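Local coordinates for beta-lactamase-like protein (Novosphingobium pentaromativorans US6-1, PDB 6AUF) that binds two zinc ions in a metallo-beta-lactamase fold of the B3 type and probably hydrolyses beta-lactam antibiotics, at residues A[135-140]-A[158-163]. Residues are numbered along the deposited sequence; the frame is centred on the assembly and turned at random.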
ATOM      1  N   GLN A 135     -10.370   1.275  13.493  1.00 67.12           N
ATOM      2  CA  GLN A 135     -10.411   0.394  14.659  1.00 73.41           C
ATOM      3  C   GLN A 135      -9.138  -0.438  14.784  1.00 73.32           C
ATOM      4  O   GLN A 135      -8.519  -0.477  15.851  1.00 83.23           O
ATOM      5  CB  GLN A 135     -11.637  -0.513  14.591  1.00 82.13           C
ATOM      6  CG  GLN A 135     -12.889   0.156  15.078  1.00 96.72           C
ATOM      7  CD  GLN A 135     -12.900   0.328  16.582  1.00107.24           C
ATOM      8  OE1 GLN A 135     -13.462   1.293  17.108  1.00111.51           O
ATOM      9  NE2 GLN A 135     -12.288  -0.622  17.287  1.00107.09           N
ATOM     10  N   VAL A 136      -8.743  -1.132  13.714  1.00 67.07           N
ATOM     11  CA  VAL A 136      -7.520  -1.936  13.766  1.00 67.09           C
ATOM     12  C   VAL A 136      -6.316  -1.055  14.084  1.00 60.89           C
ATOM     13  O   VAL A 136      -5.543  -1.339  15.004  1.00 67.80           O
ATOM     14  CB  VAL A 136      -7.318  -2.703  12.448  1.00 60.84           C
ATOM     15  CG1 VAL A 136      -5.919  -3.298  12.400  1.00 52.05           C
ATOM     16  CG2 VAL A 136      -8.394  -3.792  12.274  1.00 51.53           C
ATOM     17  N   LEU A 137      -6.144   0.030  13.327  1.00 66.30           N
ATOM     18  CA  LEU A 137      -5.004   0.924  13.529  1.00 70.51           C
ATOM     19  C   LEU A 137      -4.885   1.388  14.979  1.00 74.05           C
ATOM     20  O   LEU A 137      -3.784   1.432  15.533  1.00 83.26           O
ATOM     21  CB  LEU A 137      -5.124   2.128  12.596  1.00 63.72           C
ATOM     22  CG  LEU A 137      -4.208   2.124  11.385  1.00 61.69           C
ATOM     23  CD1 LEU A 137      -3.933   0.702  10.971  1.00 62.81           C
ATOM     24  CD2 LEU A 137      -4.825   2.919  10.252  1.00 60.67           C
ATOM     25  N   GLU A 138      -6.004   1.745  15.607  1.00 70.96           N
ATOM     26  CA  GLU A 138      -5.963   2.255  16.972  1.00 73.54           C
ATOM     27  C   GLU A 138      -5.925   1.146  18.018  1.00 74.25           C
ATOM     28  O   GLU A 138      -5.806   1.441  19.212  1.00 71.30           O
ATOM     29  CB  GLU A 138      -7.152   3.196  17.212  1.00 59.82           C
ATOM     30  CG  GLU A 138      -7.050   4.480  16.392  1.00 67.14           C
ATOM     31  CD  GLU A 138      -8.068   5.540  16.765  1.00 77.79           C
ATOM     32  OE1 GLU A 138      -9.177   5.186  17.220  1.00 81.85           O
ATOM     33  OE2 GLU A 138      -7.763   6.739  16.589  1.00 81.94           O
ATOM     34  N   SER A 139      -5.993  -0.116  17.599  1.00 75.02           N
ATOM     35  CA  SER A 139      -5.926  -1.243  18.515  1.00 78.02           C
ATOM     36  C   SER A 139      -4.809  -2.220  18.195  1.00 81.64           C
ATOM     37  O   SER A 139      -4.434  -3.003  19.071  1.00 79.41           O
ATOM     38  CB  SER A 139      -7.255  -2.015  18.522  1.00 78.66           C
ATOM     39  OG  SER A 139      -7.377  -2.822  17.362  1.00 77.61           O
ATOM     40  N   GLY A 140      -4.268  -2.198  16.977  1.00 81.54           N
ATOM     41  CA  GLY A 140      -3.231  -3.118  16.571  1.00 83.42           C
ATOM     42  C   GLY A 140      -3.706  -4.506  16.211  1.00 87.25           C
ATOM     43  O   GLY A 140      -2.970  -5.239  15.537  1.00 88.25           O
ATOM     44  N   VAL A 158      -1.692   2.916  17.256  1.00 80.30           N
ATOM     45  CA  VAL A 158      -1.448   4.317  16.940  1.00 75.14           C
ATOM     46  C   VAL A 158      -2.783   5.041  17.051  1.00 86.72           C
ATOM     47  O   VAL A 158      -3.849   4.429  16.953  1.00 93.25           O
ATOM     48  CB  VAL A 158      -0.856   4.474  15.522  1.00 68.86           C
ATOM     49  CG1 VAL A 158      -1.856   5.140  14.606  1.00 67.34           C
ATOM     50  CG2 VAL A 158       0.443   5.250  15.562  1.00 77.00           C
ATOM     51  N   HIS A 159      -2.733   6.358  17.260  1.00 80.60           N
ATOM     52  CA  HIS A 159      -3.938   7.178  17.232  1.00 74.35           C
ATOM     53  C   HIS A 159      -4.106   7.793  15.850  1.00 83.68           C
ATOM     54  O   HIS A 159      -3.163   8.388  15.312  1.00 87.29           O
ATOM     55  CB  HIS A 159      -3.910   8.282  18.284  1.00 73.51           C
ATOM     56  CG  HIS A 159      -5.117   9.168  18.247  1.00 93.42           C
ATOM     57  ND1 HIS A 159      -6.404   8.672  18.239  1.00 98.89           N
ATOM     58  CD2 HIS A 159      -5.236  10.516  18.201  1.00 99.15           C
ATOM     59  CE1 HIS A 159      -7.262   9.675  18.191  1.00100.06           C
ATOM     60  NE2 HIS A 159      -6.579  10.805  18.169  1.00100.42           N
ATOM     61  N   VAL A 160      -5.304   7.650  15.284  1.00 75.10           N
ATOM     62  CA  VAL A 160      -5.635   8.215  13.981  1.00 67.08           C
ATOM     63  C   VAL A 160      -6.122   9.645  14.194  1.00 80.90           C
ATOM     64  O   VAL A 160      -7.186   9.870  14.781  1.00 87.80           O
ATOM     65  CB  VAL A 160      -6.684   7.371  13.255  1.00 66.42           C
ATOM     66  CG1 VAL A 160      -7.162   8.087  12.005  1.00 69.59           C
ATOM     67  CG2 VAL A 160      -6.103   6.014  12.896  1.00 69.78           C
ATOM     68  N   ALA A 161      -5.342  10.611  13.702  1.00 80.85           N
ATOM     69  CA  ALA A 161      -5.638  12.022  13.929  1.00 83.83           C
ATOM     70  C   ALA A 161      -6.752  12.511  13.018  1.00 82.70           C
ATOM     71  O   ALA A 161      -7.654  13.233  13.458  1.00 86.51           O
ATOM     72  CB  ALA A 161      -4.378  12.860  13.714  1.00 89.91           C
ATOM     73  N   ARG A 162      -6.698  12.140  11.742  1.00 74.90           N
ATOM     74  CA  ARG A 162      -7.747  12.466  10.786  1.00 71.54           C
ATOM     75  C   ARG A 162      -8.314  11.177  10.221  1.00 67.30           C
ATOM     76  O   ARG A 162      -7.596  10.397   9.583  1.00 64.68           O
ATOM     77  CB  ARG A 162      -7.232  13.356   9.651  1.00 68.57           C
ATOM     78  CG  ARG A 162      -8.374  13.856   8.785  1.00 63.08           C
ATOM     79  CD  ARG A 162      -7.956  14.602   7.535  1.00 62.50           C
ATOM     80  NE  ARG A 162      -9.125  14.793   6.685  1.00 68.09           N
ATOM     81  CZ  ARG A 162      -9.097  15.018   5.379  1.00 72.17           C
ATOM     82  NH1 ARG A 162     -10.243  15.158   4.711  1.00 77.27           N
ATOM     83  NH2 ARG A 162      -7.939  15.090   4.743  1.00 64.04           N
ATOM     84  N   VAL A 163      -9.593  10.949  10.436  1.00 68.14           N
ATOM     85  CA  VAL A 163     -10.222   9.742   9.926  1.00 68.51           C
ATOM     86  C   VAL A 163     -11.038  10.102   8.691  1.00 67.02           C
ATOM     87  O   VAL A 163     -11.793  11.084   8.689  1.00 68.46           O
ATOM     88  CB  VAL A 163     -11.056   9.055  11.017  1.00 60.08           C
ATOM     89  CG1 VAL A 163     -11.206   9.982  12.203  1.00 67.68           C
ATOM     90  CG2 VAL A 163     -12.362   8.565  10.459  1.00 53.23           C
TER
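The last turn of helix 131-139 is tied to the chain that returns toward edge strand 162-164, so this contact closes the beta-alpha-beta unit begun by strand 126-130. E138 carries most of the contact: its CG lies anti to the carbonyl carbon (chi1 -67°) and the chain runs on extended, bringing the carboxylate across to the backbone. There E138 OE2 accepts a hydrogen bond from V160 N at 2.9 Å through its anti lone pair, fairly straight at 158°. E138 OE2 also accepts from H159 ND1 at 2.9 Å, but that bond is bent and weak; the H159 ring lies beside the carboxylate, their planes 23° apart. The other oxygen, OE1, forms a salt bridge with R134 one turn back. Two residues before V160, V158 N donates to L137 O at 3.1 Å, in the carbonyl plane, giving this carbonyl, late in the helix, a partner from the loop. V160 CG2 packs on L137 CB at 4.0 Å and also lies against E138 CG. With R134 and two N-H groups gathered round it, the carboxylate is probably kept ionised, and its two oxygens share the work: one grips the returning backbone, the other its own helix.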